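Local coordinates for putative lipoprotein (Parabacteroides distasonis, PDB 4FVS) that is of unknown function but, as a putative exported lipoprotein related to the LolA/LolB family, probably binds lipid or a similar apolar ligand, at residues A[5-10]-A[185-190]; A[145-150]-A[161-166]; A[178-183]-A[199-204]. One frame throughout, in Å; residues are numbered along the deposited sequence.

Interaction 1: A[5-10]-A[185-190]; sequences TFFFPQ and EWYSPN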
loop_
_atom_site.group_PDB
_atom_site.type_symbol
_atom_site.label_atom_id
_atom_site.label_comp_id
_atom_site.label_asym_id
_atom_site.label_seq_id
_atom_site.Cartn_x
_atom_site.Cartn_y
_atom_site.Cartn_z
ATOM N N THR A 5 -13.981 -5.052 9.789
ATOM C CA THR A 5 -12.911 -5.914 9.279
ATOM C C THR A 5 -11.666 -5.044 9.087
ATOM O O THR A 5 -11.733 -3.999 8.428
ATOM C CB THR A 5 -13.342 -6.619 7.997
ATOM O OG1 THR A 5 -14.612 -7.225 8.197
ATOM C CG2 THR A 5 -12.350 -7.661 7.541
ATOM N N PHE A 6 -10.550 -5.451 9.716
ATOM C CA PHE A 6 -9.289 -4.734 9.710
ATOM C C PHE A 6 -8.373 -5.312 8.627
ATOM O O PHE A 6 -7.892 -6.436 8.762
ATOM C CB PHE A 6 -8.657 -4.827 11.106
ATOM C CG PHE A 6 -7.817 -3.644 11.503
ATOM C CD1 PHE A 6 -8.395 -2.533 12.090
ATOM C CD2 PHE A 6 -6.436 -3.659 11.331
ATOM C CE1 PHE A 6 -7.611 -1.445 12.472
ATOM C CE2 PHE A 6 -5.655 -2.569 11.712
ATOM C CZ PHE A 6 -6.247 -1.472 12.278
ATOM N N PHE A 7 -8.142 -4.551 7.541
ATOM C CA PHE A 7 -7.303 -5.015 6.440
ATOM C C PHE A 7 -5.832 -4.618 6.677
ATOM O O PHE A 7 -5.225 -3.922 5.860
ATOM C CB PHE A 7 -7.827 -4.488 5.097
ATOM C CG PHE A 7 -9.191 -5.041 4.770
ATOM C CD1 PHE A 7 -9.346 -6.364 4.378
ATOM C CD2 PHE A 7 -10.325 -4.245 4.884
ATOM C CE1 PHE A 7 -10.603 -6.878 4.088
ATOM C CE2 PHE A 7 -11.584 -4.765 4.600
ATOM C CZ PHE A 7 -11.713 -6.081 4.199
ATOM N N PHE A 8 -5.263 -5.089 7.797
ATOM C CA PHE A 8 -3.891 -4.836 8.211
ATOM C C PHE A 8 -3.581 -5.651 9.454
ATOM O O PHE A 8 -4.516 -5.880 10.216
ATOM C CB PHE A 8 -3.717 -3.336 8.485
ATOM C CG PHE A 8 -2.302 -2.806 8.504
ATOM C CD1 PHE A 8 -1.581 -2.652 7.323
ATOM C CD2 PHE A 8 -1.713 -2.402 9.695
ATOM C CE1 PHE A 8 -0.284 -2.156 7.339
ATOM C CE2 PHE A 8 -0.420 -1.886 9.706
ATOM C CZ PHE A 8 0.283 -1.760 8.526
ATOM N N PRO A 9 -2.318 -6.096 9.724
ATOM C CA PRO A 9 -2.054 -6.850 10.963
ATOM C C PRO A 9 -2.438 -6.024 12.187
ATOM O O PRO A 9 -2.257 -4.806 12.182
ATOM C CB PRO A 9 -0.553 -7.120 10.891
ATOM C CG PRO A 9 -0.246 -7.083 9.466
ATOM C CD PRO A 9 -1.077 -5.964 8.936
ATOM N N GLN A 10 -3.030 -6.660 13.197
ATOM C CA GLN A 10 -3.518 -5.934 14.360
ATOM C C GLN A 10 -3.027 -6.558 15.688
ATOM O O GLN A 10 -3.587 -6.245 16.746
ATOM C CB GLN A 10 -5.066 -5.884 14.322
ATOM C CG GLN A 10 -5.739 -7.253 14.124
ATOM C CD GLN A 10 -7.245 -7.230 14.182
ATOM O OE1 GLN A 10 -7.901 -6.194 14.314
ATOM N NE2 GLN A 10 -7.834 -8.401 14.097
ATOM N N GLU A 185 -4.270 -4.125 -6.391
ATOM C CA GLU A 185 -3.919 -4.506 -5.038
ATOM C C GLU A 185 -4.804 -5.646 -4.594
ATOM O O GLU A 185 -5.989 -5.655 -4.900
ATOM C CB GLU A 185 -4.043 -3.308 -4.072
ATOM C CG GLU A 185 -2.959 -2.253 -4.231
ATOM C CD GLU A 185 -2.961 -1.092 -3.255
ATOM O OE1 GLU A 185 -4.052 -0.737 -2.754
ATOM O OE2 GLU A 185 -1.884 -0.482 -3.063
ATOM N N TRP A 186 -4.226 -6.616 -3.906
ATOM C CA TRP A 186 -4.927 -7.728 -3.270
ATOM C C TRP A 186 -4.722 -7.583 -1.798
ATOM O O TRP A 186 -3.582 -7.645 -1.327
ATOM C CB TRP A 186 -4.442 -9.095 -3.754
ATOM C CG TRP A 186 -4.849 -9.482 -5.133
ATOM C CD1 TRP A 186 -5.864 -10.321 -5.484
ATOM C CD2 TRP A 186 -4.175 -9.136 -6.346
ATOM N NE1 TRP A 186 -5.861 -10.524 -6.845
ATOM C CE2 TRP A 186 -4.844 -9.796 -7.401
ATOM C CE3 TRP A 186 -3.083 -8.305 -6.650
ATOM C CZ2 TRP A 186 -4.451 -9.660 -8.729
ATOM C CZ3 TRP A 186 -2.703 -8.158 -7.968
ATOM C CH2 TRP A 186 -3.385 -8.822 -8.991
ATOM N N TYR A 187 -5.788 -7.344 -1.063
ATOM C CA TYR A 187 -5.654 -7.171 0.372
ATOM C C TYR A 187 -6.586 -8.130 1.106
ATOM O O TYR A 187 -7.715 -8.373 0.678
ATOM C CB TYR A 187 -5.894 -5.722 0.773
ATOM C CG TYR A 187 -7.246 -5.145 0.420
ATOM C CD1 TYR A 187 -8.285 -5.155 1.338
ATOM C CD2 TYR A 187 -7.437 -4.444 -0.765
ATOM C CE1 TYR A 187 -9.519 -4.571 1.049
ATOM C CE2 TYR A 187 -8.653 -3.808 -1.043
ATOM C CZ TYR A 187 -9.703 -3.906 -0.146
ATOM O OH TYR A 187 -10.914 -3.316 -0.397
ATOM N N SER A 188 -6.087 -8.701 2.193
ATOM C CA SER A 188 -6.815 -9.697 2.966
ATOM C C SER A 188 -7.031 -9.239 4.420
ATOM O O SER A 188 -6.186 -8.507 4.961
ATOM C CB SER A 188 -6.034 -11.003 2.943
ATOM O OG SER A 188 -6.811 -12.107 3.383
ATOM N N PRO A 189 -8.109 -9.704 5.097
ATOM C CA PRO A 189 -8.310 -9.319 6.501
ATOM C C PRO A 189 -7.166 -9.747 7.417
ATOM O O PRO A 189 -6.625 -10.848 7.261
ATOM C CB PRO A 189 -9.582 -10.069 6.881
ATOM C CG PRO A 189 -10.288 -10.292 5.606
ATOM C CD PRO A 189 -9.211 -10.575 4.634
ATOM N N ASN A 190 -6.781 -8.839 8.341
ATOM C CA ASN A 190 -5.747 -8.963 9.383
ATOM C C ASN A 190 -4.354 -9.235 8.785
ATOM O O ASN A 190 -3.454 -9.684 9.497
ATOM C CB ASN A 190 -6.133 -10.064 10.383
ATOM C CG ASN A 190 -7.514 -9.891 10.951
ATOM O OD1 ASN A 190 -7.891 -8.815 11.428
ATOM N ND2 ASN A 190 -8.300 -10.950 10.895
HETATM O O HOH W 1 -10.626 -7.744 11.736
#
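Phe7 leans on Tyr187 and Pro189, joining the coil that precedes the first strand to the end of strand 179-188. Its ring is set by CG standing anti to the carbonyl carbon (chi1 -65°). From CB outward the side chain runs along one edge of the tyrosine: CB lies 3.8 Å from Tyr187 CD1, and CG faces the same CD1-CE1 edge. One step further Phe7 CD1 meets Tyr187 CD1 at 3.4 Å and also nears the backbone N of Pro189. Phe7 CE1 then comes 3.7 Å from CG of the Pro189 ring, whereas CE2 and CZ at the far side look back to Tyr187 CE1. That atom stands over the centre of the phenylalanine ring, and the two planes are turned 82° apart, a T-shaped pair with Tyr187 giving the edge and Phe7 the face. Beside it, Thr5 CG2 packs 3.7 Å from Pro189 CB, which extends the apolar contact to the CB-CG side of the proline.

The backbone is fixed by one bond across the segments: Asn190 N donates to Phe6 O (2.7 Å), arriving nearly in line with the carbonyl. A water also bridges the two segments, accepting from Phe6 N and donating to Asn190 OD1. Weaker CA-H...O contacts follow, with Phe8 O near Asn190 CA and Asn190 O near Pro9 CA. Tyr187 OH is bonded to Pro106 O, and Gln10 OE1 to Gln45 NE2, so both polar ends have partners elsewhere. Phe6 and Phe8 pack on strands 44-54 and 60-71, and Phe6 also meets the ring of Phe75, on strand 74-78, edge-to-face.

Phe7 centres an inverse gamma turn, and the N-terminal coil packs its aromatics on antiparallel strands, an arrangement consistent with a LolA/LolB-like fold.

Interaction 2: A[145-150]-A[161-166]; sequences EFIKTE and CAKVKY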
loop_
_atom_site.group_PDB
_atom_site.type_symbol
_atom_site.label_atom_id
_atom_site.label_comp_id
_atom_site.label_asym_id
_atom_site.label_seq_id
_atom_site.Cartn_x
_atom_site.Cartn_y
_atom_site.Cartn_z
ATOM N N GLU A 145 -11.379 1.311 -8.193
ATOM C CA GLU A 145 -12.564 0.478 -8.406
ATOM C C GLU A 145 -12.343 -0.946 -7.899
ATOM O O GLU A 145 -11.242 -1.445 -7.936
ATOM C CB GLU A 145 -13.021 0.450 -9.877
ATOM C CG GLU A 145 -12.017 -0.097 -10.874
ATOM C CD GLU A 145 -12.574 -0.325 -12.264
ATOM O OE1 GLU A 145 -13.559 -1.088 -12.402
ATOM O OE2 GLU A 145 -11.970 0.206 -13.223
ATOM N N PHE A 146 -13.404 -1.582 -7.420
ATOM C CA PHE A 146 -13.425 -2.958 -6.964
ATOM C C PHE A 146 -13.577 -3.871 -8.174
ATOM O O PHE A 146 -14.518 -3.696 -8.968
ATOM C CB PHE A 146 -14.583 -3.162 -5.961
ATOM C CG PHE A 146 -14.771 -4.593 -5.524
ATOM C CD1 PHE A 146 -13.880 -5.186 -4.630
ATOM C CD2 PHE A 146 -15.782 -5.375 -6.070
ATOM C CE1 PHE A 146 -14.033 -6.517 -4.245
ATOM C CE2 PHE A 146 -15.929 -6.713 -5.698
ATOM C CZ PHE A 146 -15.064 -7.269 -4.774
ATOM N N ILE A 147 -12.672 -4.867 -8.298
ATOM C CA ILE A 147 -12.686 -5.800 -9.422
ATOM C C ILE A 147 -13.470 -7.069 -9.041
ATOM O O ILE A 147 -14.536 -7.333 -9.608
ATOM C CB ILE A 147 -11.235 -6.115 -9.891
ATOM C CG1 ILE A 147 -10.435 -4.825 -10.204
ATOM C CG2 ILE A 147 -11.226 -7.088 -11.071
ATOM C CD1 ILE A 147 -11.172 -3.783 -11.206
ATOM N N LYS A 148 -12.956 -7.822 -8.065
ATOM C CA LYS A 148 -13.504 -9.083 -7.589
ATOM C C LYS A 148 -12.786 -9.488 -6.309
ATOM O O LYS A 148 -11.803 -8.841 -5.921
ATOM C CB LYS A 148 -13.303 -10.170 -8.691
ATOM C CG LYS A 148 -11.814 -10.590 -8.919
ATOM C CD LYS A 148 -11.514 -11.297 -10.243
ATOM C CE LYS A 148 -10.030 -11.309 -10.546
ATOM N NZ LYS A 148 -9.688 -12.172 -11.713
ATOM N N THR A 149 -13.213 -10.616 -5.713
ATOM C CA THR A 149 -12.562 -11.269 -4.582
ATOM C C THR A 149 -11.980 -12.550 -5.064
ATOM O O THR A 149 -12.693 -13.318 -5.733
ATOM C CB THR A 149 -13.511 -11.513 -3.401
ATOM O OG1 THR A 149 -14.628 -12.328 -3.793
ATOM C CG2 THR A 149 -13.929 -10.238 -2.729
ATOM N N GLU A 150 -10.705 -12.817 -4.756
ATOM C CA GLU A 150 -10.134 -14.101 -5.177
ATOM C C GLU A 150 -9.103 -14.576 -4.190
ATOM O O GLU A 150 -8.590 -13.791 -3.410
ATOM C CB GLU A 150 -9.558 -14.078 -6.614
ATOM C CG GLU A 150 -8.405 -13.131 -6.899
ATOM C CD GLU A 150 -7.727 -13.352 -8.239
ATOM O OE1 GLU A 150 -7.501 -14.526 -8.613
ATOM O OE2 GLU A 150 -7.375 -12.344 -8.895
ATOM N N CYS A 161 -8.710 -12.583 -0.778
ATOM C CA CYS A 161 -8.462 -11.164 -0.980
ATOM C C CYS A 161 -9.572 -10.476 -1.726
ATOM O O CYS A 161 -10.421 -11.107 -2.346
ATOM C CB CYS A 161 -7.155 -10.980 -1.744
ATOM S SG CYS A 161 -5.730 -11.772 -0.988
ATOM N N ALA A 162 -9.485 -9.160 -1.714
ATOM C CA ALA A 162 -10.227 -8.208 -2.486
ATOM C C ALA A 162 -9.255 -7.610 -3.460
ATOM O O ALA A 162 -8.141 -7.266 -3.060
ATOM C CB ALA A 162 -10.823 -7.154 -1.575
ATOM N N LYS A 163 -9.610 -7.597 -4.742
ATOM C CA LYS A 163 -8.773 -7.047 -5.802
ATOM C C LYS A 163 -9.398 -5.761 -6.235
ATOM O O LYS A 163 -10.573 -5.711 -6.625
ATOM C CB LYS A 163 -8.587 -8.037 -6.977
ATOM C CG LYS A 163 -7.555 -7.595 -8.021
ATOM C CD LYS A 163 -7.803 -8.257 -9.347
ATOM C CE LYS A 163 -6.732 -7.880 -10.318
ATOM N NZ LYS A 163 -6.650 -8.834 -11.460
ATOM N N VAL A 164 -8.607 -4.707 -6.111
ATOM C CA VAL A 164 -8.963 -3.312 -6.381
ATOM C C VAL A 164 -7.957 -2.696 -7.347
ATOM O O VAL A 164 -6.751 -2.922 -7.212
ATOM C CB VAL A 164 -9.028 -2.528 -5.037
ATOM C CG1 VAL A 164 -8.996 -1.026 -5.258
ATOM C CG2 VAL A 164 -10.263 -2.909 -4.226
ATOM N N LYS A 165 -8.462 -1.962 -8.339
ATOM C CA LYS A 165 -7.677 -1.246 -9.350
ATOM C C LYS A 165 -7.660 0.236 -9.005
ATOM O O LYS A 165 -8.626 0.734 -8.430
ATOM C CB LYS A 165 -8.268 -1.475 -10.772
ATOM C CG LYS A 165 -7.531 -0.763 -11.912
ATOM C CD LYS A 165 -8.193 -1.012 -13.261
ATOM C CE LYS A 165 -7.705 -0.091 -14.359
ATOM N NZ LYS A 165 -8.247 -0.494 -15.682
ATOM N N TYR A 166 -6.582 0.942 -9.361
ATOM C CA TYR A 166 -6.446 2.400 -9.180
ATOM C C TYR A 166 -5.684 2.959 -10.377
ATOM O O TYR A 166 -4.904 2.231 -10.980
ATOM C CB TYR A 166 -5.738 2.759 -7.849
ATOM C CG TYR A 166 -4.279 2.321 -7.807
ATOM C CD1 TYR A 166 -3.272 3.110 -8.381
ATOM C CD2 TYR A 166 -3.910 1.092 -7.258
ATOM C CE1 TYR A 166 -1.950 2.658 -8.463
ATOM C CE2 TYR A 166 -2.582 0.642 -7.310
ATOM C CZ TYR A 166 -1.608 1.424 -7.923
ATOM O OH TYR A 166 -0.309 0.982 -8.019
#
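Lys148 and Lys163 stand side by side and point the same way, their aliphatic parts meeting where Lys148 CE lies 4.0 Å from Lys163 CD. Their ammonium groups, NZ to NZ 4.5 Å, would probably repel, but Glu150 is close to both: its OE2 forms a long salt bridge to Lys148 NZ within its own strand and stays 4.4 Å from Lys163 NZ, beyond a salt bridge. Lys163 is stretched out, with CG anti to the backbone N (chi1 -171°), and Ile147 crosses it, placing CG2 against the same CD. Ile147 also sends CD1 to within 3.7 Å of Lys165 CB. At the far end Glu145 and Lys165 again run alongside each other, their charges near but apart.

Phe146, Thr149, Ala162 and Val164 occupy the other face. Val164 CG2 and Ala162 CB touch the edge of the Phe146 ring, and Lys148 N sits above its centre.

The strands are antiparallel, and the regular pattern is interrupted where Ile147 and Lys148 both face Lys163, a classic beta bulge. Lys163 O takes a firm bond from Ile147 N (2.8 Å) and a weak one from Lys148 N, while Lys163 N returns a bond to Lys148 O. The extra residue turns Ile147 toward the partner strand.

Glu150 OE2 is also held by Trp186 NE1, and Lys163 and Lys165 make cation-pi contacts with Tyr184 and Tyr182. Phe146 meets Phe113 edge-to-face and lies on Pro108. The pair thus forms part of the hairpin of strands 132-154 and 157-171, with strand 179-188 bonded to the other edge of strand 157-171.

Interaction 3: A[178-183]-A[199-204]; sequences TITGYG and YDKNNV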
loop_
_atom_site.group_PDB
_atom_site.type_symbol
_atom_site.label_atom_id
_atom_site.label_comp_id
_atom_site.label_asym_id
_atom_site.label_seq_id
_atom_site.Cartn_x
_atom_site.Cartn_y
_atom_site.Cartn_z
ATOM N N THR A 178 3.234 14.518 -17.724
ATOM C CA THR A 178 2.644 13.731 -16.643
ATOM C C THR A 178 2.780 12.241 -16.998
ATOM O O THR A 178 2.370 11.834 -18.098
ATOM C CB THR A 178 1.171 14.148 -16.428
ATOM O OG1 THR A 178 1.091 15.562 -16.204
ATOM C CG2 THR A 178 0.511 13.412 -15.275
ATOM N N ILE A 179 3.365 11.436 -16.075
ATOM C CA ILE A 179 3.508 10.004 -16.302
ATOM C C ILE A 179 2.281 9.296 -15.696
ATOM O O ILE A 179 2.054 9.366 -14.487
ATOM C CB ILE A 179 4.849 9.425 -15.777
ATOM C CG1 ILE A 179 6.099 10.172 -16.321
ATOM C CG2 ILE A 179 4.945 7.923 -16.011
ATOM C CD1 ILE A 179 6.295 10.300 -17.901
ATOM N N THR A 180 1.509 8.610 -16.543
ATOM C CA THR A 180 0.326 7.879 -16.108
ATOM C C THR A 180 0.530 6.364 -16.184
ATOM O O THR A 180 1.354 5.853 -16.949
ATOM C CB THR A 180 -0.909 8.261 -16.916
ATOM O OG1 THR A 180 -0.702 7.905 -18.285
ATOM C CG2 THR A 180 -1.267 9.715 -16.768
ATOM N N GLY A 181 -0.263 5.678 -15.387
ATOM C CA GLY A 181 -0.305 4.234 -15.307
ATOM C C GLY A 181 -1.460 3.809 -14.431
ATOM O O GLY A 181 -2.367 4.591 -14.154
ATOM N N TYR A 182 -1.431 2.567 -13.988
ATOM C CA TYR A 182 -2.450 2.005 -13.121
ATOM C C TYR A 182 -1.839 0.857 -12.358
ATOM O O TYR A 182 -0.678 0.504 -12.577
ATOM C CB TYR A 182 -3.722 1.582 -13.899
ATOM C CG TYR A 182 -3.554 0.440 -14.864
ATOM C CD1 TYR A 182 -3.188 0.666 -16.181
ATOM C CD2 TYR A 182 -3.857 -0.864 -14.487
ATOM C CE1 TYR A 182 -3.063 -0.383 -17.085
ATOM C CE2 TYR A 182 -3.746 -1.921 -15.385
ATOM C CZ TYR A 182 -3.352 -1.676 -16.684
ATOM O OH TYR A 182 -3.226 -2.726 -17.551
ATOM N N GLY A 183 -2.623 0.292 -11.462
ATOM C CA GLY A 183 -2.191 -0.840 -10.668
ATOM C C GLY A 183 -3.316 -1.559 -9.983
ATOM O O GLY A 183 -4.446 -1.075 -9.947
ATOM N N TYR A 199 1.310 -1.252 -13.623
ATOM C CA TYR A 199 1.317 -1.185 -15.086
ATOM C C TYR A 199 1.496 0.224 -15.619
ATOM O O TYR A 199 1.104 1.189 -14.952
ATOM C CB TYR A 199 -0.013 -1.716 -15.615
ATOM C CG TYR A 199 -0.246 -3.180 -15.318
ATOM C CD1 TYR A 199 -0.813 -3.589 -14.110
ATOM C CD2 TYR A 199 0.049 -4.156 -16.265
ATOM C CE1 TYR A 199 -1.027 -4.935 -13.833
ATOM C CE2 TYR A 199 -0.145 -5.508 -15.989
ATOM C CZ TYR A 199 -0.679 -5.892 -14.770
ATOM O OH TYR A 199 -0.873 -7.220 -14.495
ATOM N N ASP A 200 2.067 0.349 -16.827
ATOM C CA ASP A 200 2.254 1.631 -17.509
ATOM C C ASP A 200 0.995 1.939 -18.335
ATOM O O ASP A 200 0.065 1.113 -18.348
ATOM C CB ASP A 200 3.539 1.631 -18.376
ATOM C CG ASP A 200 3.574 0.751 -19.613
ATOM O OD1 ASP A 200 2.514 0.190 -19.981
ATOM O OD2 ASP A 200 4.639 0.680 -20.254
ATOM N N LYS A 201 0.962 3.111 -19.026
ATOM C CA LYS A 201 -0.211 3.532 -19.818
ATOM C C LYS A 201 -0.533 2.526 -20.947
ATOM O O LYS A 201 -1.678 2.479 -21.372
ATOM C CB LYS A 201 -0.030 4.954 -20.404
ATOM C CG LYS A 201 1.163 5.134 -21.353
ATOM C CD LYS A 201 1.241 6.512 -21.984
ATOM C CE LYS A 201 2.538 6.656 -22.746
ATOM N NZ LYS A 201 2.673 7.978 -23.406
ATOM N N ASN A 202 0.465 1.703 -21.386
ATOM C CA ASN A 202 0.334 0.716 -22.462
ATOM C C ASN A 202 0.037 -0.696 -21.935
ATOM O O ASN A 202 0.195 -1.658 -22.672
ATOM C CB ASN A 202 1.601 0.694 -23.306
ATOM C CG ASN A 202 1.882 1.988 -24.019
ATOM O OD1 ASN A 202 3.007 2.489 -23.970
ATOM N ND2 ASN A 202 0.877 2.573 -24.683
ATOM N N ASN A 203 -0.412 -0.815 -20.677
ATOM C CA ASN A 203 -0.816 -2.068 -20.010
ATOM C C ASN A 203 0.346 -3.089 -19.915
ATOM O O ASN A 203 0.113 -4.301 -19.946
ATOM C CB ASN A 203 -2.034 -2.703 -20.726
ATOM C CG ASN A 203 -3.132 -1.707 -21.033
ATOM O OD1 ASN A 203 -3.795 -1.159 -20.130
ATOM N ND2 ASN A 203 -3.306 -1.408 -22.318
ATOM N N VAL A 204 1.578 -2.584 -19.764
ATOM C CA VAL A 204 2.787 -3.388 -19.599
ATOM C C VAL A 204 3.129 -3.433 -18.106
ATOM O O VAL A 204 3.315 -2.374 -17.495
ATOM C CB VAL A 204 3.970 -2.832 -20.436
ATOM C CG1 VAL A 204 5.251 -3.611 -20.163
ATOM C CG2 VAL A 204 3.646 -2.780 -21.928
#
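Tyr182 and Tyr199 form an antiparallel hydrogen-bonded pair, Tyr182 N giving to Tyr199 O at 3.0 Å and Tyr199 N to Tyr182 O at 2.9 Å, just before the second strand runs into a type I turn from Asp200 to Asn203.

Both tyrosines leave the same face of the sheet. Tyr182 has CG between its backbone N and carbonyl carbon (chi1 66°), which swings the ring across Tyr199. There Tyr199 CB lies over the ring face in a CH-pi contact, 3.6 Å from the Tyr182 centroid. The two rings are nearly parallel, their planes 8° apart, but slid so far that they barely overlap. CE2 of Tyr182 therefore reaches CD1 of Tyr199, while the CE1 edge and OH of Tyr182 lie toward Asn203.

At its tip Tyr182 OH donates to Asn203 OD1 (3.1 Å), meeting a lone pair of that oxygen in the carbonyl plane. Asn203, in a left-handed backbone conformation, closes the turn, and its OD1 comes to the edge of the Tyr182 ring, near the ring plane. Asp200 OD1 accepts from Val204 N at 2.9 Å and, weakly, from Asn202 N. Nearby, Thr180 OG1 packs 3.7 Å from Lys201 CB.

An alanine in place of Tyr182 would probably leave Asn203 OD1 without its phenol donor and uncover Tyr199 CB, setting the Asn203 amide free to turn. Tyr199 OH is bonded to Glu197, and Lys165 makes a cation-pi contact with Tyr182. The chemistry is thus mixed: backbone bonds set the register, and one aromatic side chain links strand 179-188 to the turn that follows strand 192-200 at the solvent-facing surface.

From the N terminus, residues 5-10 meet the end of strand 179-188, and interaction 1 so closes a loop of 174 residues. Within that loop interaction 2 closes a short one, the hairpin of strands 132-154 and 157-171. Interaction 3 starts on the strand that interaction 1 ends on and closes after it, so the two cross along the chain; interaction 2 precedes interaction 3 in series. Strand 157-171 lies beside strand 179-188: Glu185 and Tyr187 bond to Val164 and Ala162, and Gly183 to Tyr166. The three contacts thereby tie the N-terminal coil, successive antiparallel strands and a distant hairpin turn, with interactions 1 and 3 on opposite sides of the chain's centre.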